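Local coordinates for protein aromatic amino acid aminotransferase I (Candida albicans WO-1, PDB 6HNU) that probably transfers the amino group of aromatic L-amino acids to 2-oxoglutarate, using pyridoxal 5'-phosphate as cofactor, at residues His403-Tyr406 / Lys407-Glu411; Asp316-Glu319 / Arg320-Arg323. All blocks are in the same frame, centred on the assembly; numbering follows the deposited sequence.

Contact 1 of 2, residues His403-Tyr406 / Lys407-Glu411; sequences HPKY and KEFLE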
loop_
_atom_site.group_PDB
_atom_site.type_symbol
_atom_site.label_atom_id
_atom_site.label_comp_id
_atom_site.label_asym_id
_atom_site.label_seq_id
_atom_site.Cartn_x
_atom_site.Cartn_y
_atom_site.Cartn_z
ATOM N N HIS B 403 -41.258 -13.191 17.447
ATOM C CA HIS B 403 -40.528 -13.502 18.690
ATOM C C HIS B 403 -41.515 -13.285 19.830
ATOM O O HIS B 403 -42.235 -12.295 19.819
ATOM C CB HIS B 403 -39.302 -12.605 18.891
ATOM C CG HIS B 403 -38.435 -13.080 19.996
ATOM N ND1 HIS B 403 -38.810 -12.930 21.328
ATOM C CD2 HIS B 403 -37.260 -13.738 19.994
ATOM C CE1 HIS B 403 -37.869 -13.429 22.099
ATOM N NE2 HIS B 403 -36.906 -13.949 21.304
ATOM N N PRO B 404 -41.622 -14.217 20.785
ATOM C CA PRO B 404 -42.655 -14.092 21.822
ATOM C C PRO B 404 -42.469 -12.894 22.771
ATOM O O PRO B 404 -43.396 -12.610 23.535
ATOM C CB PRO B 404 -42.580 -15.426 22.578
ATOM C CG PRO B 404 -41.229 -15.996 22.244
ATOM C CD PRO B 404 -40.868 -15.467 20.873
ATOM N N LYS B 405 -41.316 -12.214 22.719
ATOM C CA LYS B 405 -41.058 -11.017 23.545
ATOM C C LYS B 405 -41.129 -9.762 22.689
ATOM O O LYS B 405 -40.646 -8.720 23.151
ATOM C CB LYS B 405 -39.702 -11.123 24.240
ATOM C CG LYS B 405 -39.518 -12.377 25.085
ATOM C CD LYS B 405 -38.255 -12.306 25.914
ATOM C CE LYS B 405 -37.996 -13.549 26.743
ATOM N NZ LYS B 405 -36.619 -13.502 27.265
ATOM N N TYR B 406 -41.692 -9.824 21.476
ATOM C CA TYR B 406 -41.586 -8.672 20.552
ATOM C C TYR B 406 -42.249 -7.419 21.164
ATOM O O TYR B 406 -41.720 -6.296 21.015
ATOM C CB TYR B 406 -42.188 -8.994 19.192
ATOM C CG TYR B 406 -41.974 -7.963 18.117
ATOM C CD1 TYR B 406 -40.708 -7.687 17.620
ATOM C CD2 TYR B 406 -43.065 -7.341 17.518
ATOM C CE1 TYR B 406 -40.537 -6.780 16.582
ATOM C CE2 TYR B 406 -42.904 -6.417 16.502
ATOM C CZ TYR B 406 -41.629 -6.131 16.036
ATOM O OH TYR B 406 -41.476 -5.247 15.013
ATOM N N LYS B 407 -43.393 -7.567 21.828
ATOM C CA LYS B 407 -44.048 -6.397 22.469
ATOM C C LYS B 407 -43.151 -5.939 23.621
ATOM O O LYS B 407 -42.994 -4.746 23.774
ATOM C CB LYS B 407 -45.481 -6.707 22.920
ATOM C CG LYS B 407 -46.528 -6.686 21.810
ATOM C CD LYS B 407 -47.956 -6.808 22.325
ATOM C CE LYS B 407 -48.491 -5.515 22.909
ATOM N NZ LYS B 407 -49.468 -5.761 24.000
ATOM N N GLU B 408 -42.595 -6.883 24.377
ATOM C CA GLU B 408 -41.777 -6.593 25.583
ATOM C C GLU B 408 -40.475 -5.939 25.144
ATOM O O GLU B 408 -39.930 -5.106 25.907
ATOM C CB GLU B 408 -41.551 -7.868 26.376
ATOM C CG GLU B 408 -42.830 -8.389 26.989
ATOM C CD GLU B 408 -43.686 -9.238 26.072
ATOM O OE1 GLU B 408 -43.374 -9.290 24.832
ATOM O OE2 GLU B 408 -44.668 -9.833 26.584
ATOM N N PHE B 409 -40.045 -6.230 23.909
ATOM C CA PHE B 409 -38.877 -5.590 23.255
ATOM C C PHE B 409 -39.277 -4.297 22.533
ATOM O O PHE B 409 -38.528 -3.867 21.638
ATOM C CB PHE B 409 -38.261 -6.546 22.218
ATOM C CG PHE B 409 -37.544 -7.752 22.763
ATOM C CD1 PHE B 409 -37.074 -7.805 24.063
ATOM C CD2 PHE B 409 -37.277 -8.831 21.929
ATOM C CE1 PHE B 409 -36.388 -8.916 24.523
ATOM C CE2 PHE B 409 -36.574 -9.941 22.386
ATOM C CZ PHE B 409 -36.111 -9.974 23.676
ATOM N N LEU B 410 -40.439 -3.715 22.832
ATOM C CA LEU B 410 -40.919 -2.434 22.237
ATOM C C LEU B 410 -40.939 -2.535 20.704
ATOM O O LEU B 410 -40.694 -1.518 20.038
ATOM C CB LEU B 410 -40.002 -1.302 22.706
ATOM C CG LEU B 410 -39.510 -1.414 24.147
ATOM C CD1 LEU B 410 -38.596 -0.253 24.500
ATOM C CD2 LEU B 410 -40.684 -1.494 25.118
ATOM N N GLU B 411 -41.263 -3.719 20.192
ATOM C CA GLU B 411 -41.392 -4.008 18.741
ATOM C C GLU B 411 -40.091 -3.588 18.049
ATOM O O GLU B 411 -40.134 -3.008 16.935
ATOM C CB GLU B 411 -42.648 -3.314 18.215
ATOM C CG GLU B 411 -43.894 -4.013 18.699
ATOM C CD GLU B 411 -44.913 -3.047 19.252
ATOM O OE1 GLU B 411 -45.314 -2.142 18.501
ATOM O OE2 GLU B 411 -45.254 -3.175 20.447
HETATM O O HOH W 1 -43.352 -12.467 26.434
#
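F409 lies with one face of its phenyl ring under the K405 side chain, and this is one of two compact patches in a surface loop built from consecutive type I turns, H403 to Y406 and K407 to L410. K405 CB stands 3.8 Å from the centroid of the F409 ring, almost on the ring normal, a CH-pi contact; the extended lysine chain then runs on past F409 CZ and carries its ammonium away. H403 meets the same phenyl on the same side of its plane, but at the CE2 rim: F409 CE2 lies over one face of the imidazole, 3.7 Å from H403 CE1, with the two ring planes inclined at 39°. The imidazole is fixed at both nitrogens, since K405 N donates to H403 ND1 (3.0 Å) in the ring plane and H403 NE2 bonds E488.

The second patch is on Y406. With its CG anti to the backbone N (chi1 -172°), the phenol reaches past K407 to E411, whose CA sits over the middle of one ring face, 3.5 Å from the centroid. E411 CG adds a contact at Y406 CE2. Each patch has its own backbone bond, F409 N to K405 O for the first and E411 N to Y406 O for the second, both 2.7 Å long and nearly end-on to the carbonyl, though bent at the hydrogen.

The opposite character appears around P404 and E408, which are exposed. There a water donates to P404 O and, weakly, to E408 OE2, 2.9 Å from that carboxylate oxygen.

No salt bridge joins the two halves, although lysines and glutamates abound. Far from the annotated sites, the turn pair rests on main-chain bonds, on C-H groups over two aromatic faces and on the doubly tied imidazole of H403.

Contact 2 of 2, residues Asp316-Glu319 / Arg320-Arg323; sequences DLLE and RYVR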
loop_
_atom_site.group_PDB
_atom_site.type_symbol
_atom_site.label_atom_id
_atom_site.label_comp_id
_atom_site.label_asym_id
_atom_site.label_seq_id
_atom_site.Cartn_x
_atom_site.Cartn_y
_atom_site.Cartn_z
ATOM N N ASP B 316 -7.888 7.202 -19.318
ATOM C CA ASP B 316 -7.755 8.534 -18.704
ATOM C C ASP B 316 -8.165 8.549 -17.226
ATOM O O ASP B 316 -7.618 9.408 -16.510
ATOM C CB ASP B 316 -8.514 9.604 -19.466
ATOM C CG ASP B 316 -7.946 9.853 -20.848
ATOM O OD1 ASP B 316 -6.749 9.511 -21.079
ATOM O OD2 ASP B 316 -8.728 10.288 -21.684
ATOM N N LEU B 317 -9.040 7.668 -16.751
ATOM C CA LEU B 317 -9.350 7.631 -15.293
ATOM C C LEU B 317 -8.245 6.857 -14.572
ATOM O O LEU B 317 -7.801 7.325 -13.519
ATOM C CB LEU B 317 -10.746 7.029 -15.043
ATOM C CG LEU B 317 -11.922 7.715 -15.739
ATOM C CD1 LEU B 317 -13.251 7.042 -15.373
ATOM C CD2 LEU B 317 -11.992 9.208 -15.440
ATOM N N LEU B 318 -7.763 5.751 -15.140
ATOM C CA LEU B 318 -6.683 4.918 -14.567
ATOM C C LEU B 318 -5.424 5.776 -14.399
ATOM O O LEU B 318 -4.730 5.585 -13.400
ATOM C CB LEU B 318 -6.389 3.682 -15.428
ATOM C CG LEU B 318 -7.412 2.557 -15.372
ATOM C CD1 LEU B 318 -6.847 1.256 -15.906
ATOM C CD2 LEU B 318 -7.909 2.352 -13.998
ATOM N N GLU B 319 -5.170 6.729 -15.305
ATOM C CA GLU B 319 -3.990 7.614 -15.219
ATOM C C GLU B 319 -4.034 8.430 -13.918
ATOM O O GLU B 319 -2.971 8.597 -13.322
ATOM C CB GLU B 319 -3.866 8.465 -16.485
ATOM C CG GLU B 319 -2.622 9.339 -16.477
ATOM C CD GLU B 319 -2.831 10.658 -15.766
ATOM O OE1 GLU B 319 -4.018 11.021 -15.579
ATOM O OE2 GLU B 319 -1.812 11.286 -15.333
ATOM N N ARG B 320 -5.205 8.905 -13.478
ATOM C CA ARG B 320 -5.360 9.629 -12.199
ATOM C C ARG B 320 -5.102 8.694 -10.999
ATOM O O ARG B 320 -4.508 9.154 -10.008
ATOM C CB ARG B 320 -6.734 10.288 -12.103
ATOM C CG ARG B 320 -6.947 11.399 -13.116
ATOM C CD ARG B 320 -6.152 12.658 -12.808
ATOM N NE ARG B 320 -4.831 12.694 -13.439
ATOM C CZ ARG B 320 -3.920 13.646 -13.249
ATOM N NH1 ARG B 320 -2.788 13.594 -13.933
ATOM N NH2 ARG B 320 -4.141 14.659 -12.416
ATOM N N TYR B 321 -5.551 7.449 -11.048
ATOM C CA TYR B 321 -5.143 6.458 -10.027
ATOM C C TYR B 321 -3.608 6.331 -9.990
ATOM O O TYR B 321 -3.065 6.209 -8.898
ATOM C CB TYR B 321 -5.735 5.082 -10.292
ATOM C CG TYR B 321 -7.167 4.874 -9.885
ATOM C CD1 TYR B 321 -8.211 5.196 -10.750
ATOM C CD2 TYR B 321 -7.480 4.202 -8.721
ATOM C CE1 TYR B 321 -9.533 4.909 -10.433
ATOM C CE2 TYR B 321 -8.802 3.932 -8.374
ATOM C CZ TYR B 321 -9.831 4.270 -9.238
ATOM O OH TYR B 321 -11.132 3.955 -8.941
ATOM N N VAL B 322 -2.922 6.269 -11.137
ATOM C CA VAL B 322 -1.444 6.087 -11.165
ATOM C C VAL B 322 -0.774 7.288 -10.475
ATOM O O VAL B 322 0.064 7.086 -9.591
ATOM C CB VAL B 322 -0.946 5.867 -12.604
ATOM C CG1 VAL B 322 0.573 5.858 -12.626
ATOM C CG2 VAL B 322 -1.510 4.578 -13.196
ATOM N N ARG B 323 -1.208 8.512 -10.761
ATOM C CA ARG B 323 -0.679 9.727 -10.084
ATOM C C ARG B 323 -0.844 9.579 -8.572
ATOM O O ARG B 323 0.097 9.864 -7.824
ATOM C CB ARG B 323 -1.422 10.961 -10.592
ATOM C CG ARG B 323 -1.225 11.190 -12.083
ATOM C CD ARG B 323 0.212 11.586 -12.429
ATOM N NE ARG B 323 1.147 10.492 -12.695
ATOM C CZ ARG B 323 1.276 9.809 -13.831
ATOM N NH1 ARG B 323 0.492 10.027 -14.871
ATOM N NH2 ARG B 323 2.212 8.873 -13.922
#
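E319 lays its carboxylate alongside the guanidinium of R320, the two side chains running the same way with their planes only 27° apart. R320 grips it side-on with two nitrogens: NE reaches E319 OE1 at 2.8 Å, and NH1 reaches E319 OE2 at 2.9 Å on the syn lone pair. One turn on, R323 brings its NH1 to the anti side of the same E319 OE2, at 2.7 Å and somewhat out of the carboxylate plane. OE2 thus accepts from two arginines, which should favour the charged carboxylate. The glutamate gets between them because its CG is anti to the backbone N (chi1 -177°) and its chain bends at chi2, while both arginines fold back at chi2 and chi3.

Behind this salt-bridge network runs ordinary helix bonding, with V322 N to L318 O at 3.0 Å and R323 N to E319 O at 3.1 Å. The Y321 ring turns its edge to L317 O, and L318 CD2 rests loosely against Y321 CD1.

The arginines have further partners: R320 NH2 bonds the carbonyls of S20 and R23, and R323 NH2 pairs with E326. On the buried side of helix 315-327, L318 and Y321 pack on strands 133-138 and 309-314, while L317 and Y321 lean on helix 141-152, where the Y321 hydroxyl bonds T148. That helix begins with the pyridoxal phosphate ligands N141 and T142, placing the contact behind the cofactor site.

Overall arrangement
From the N terminus, the chain passes through most of the mixed eight-stranded sheet before strand 309-314 leads into helix 315-327, where contact 2 spans adjacent turns. It then runs along the long helix 334-377 and through strand 393-399 of the four-stranded antiparallel sheet to contact 1, in the loop before helix 413-426. Both contacts are local, closing no long loop; they come in series, neither nested nor crossed. The centres of contact 1 and contact 2 lie about 53 Å apart, on opposite sides of the chain's centre. Contact 2 packs against the large mixed sheet and helix 141-152, whose first residues bind the cofactor, whereas contact 1 sits at the outer surface beside the C-terminal helix 471-489.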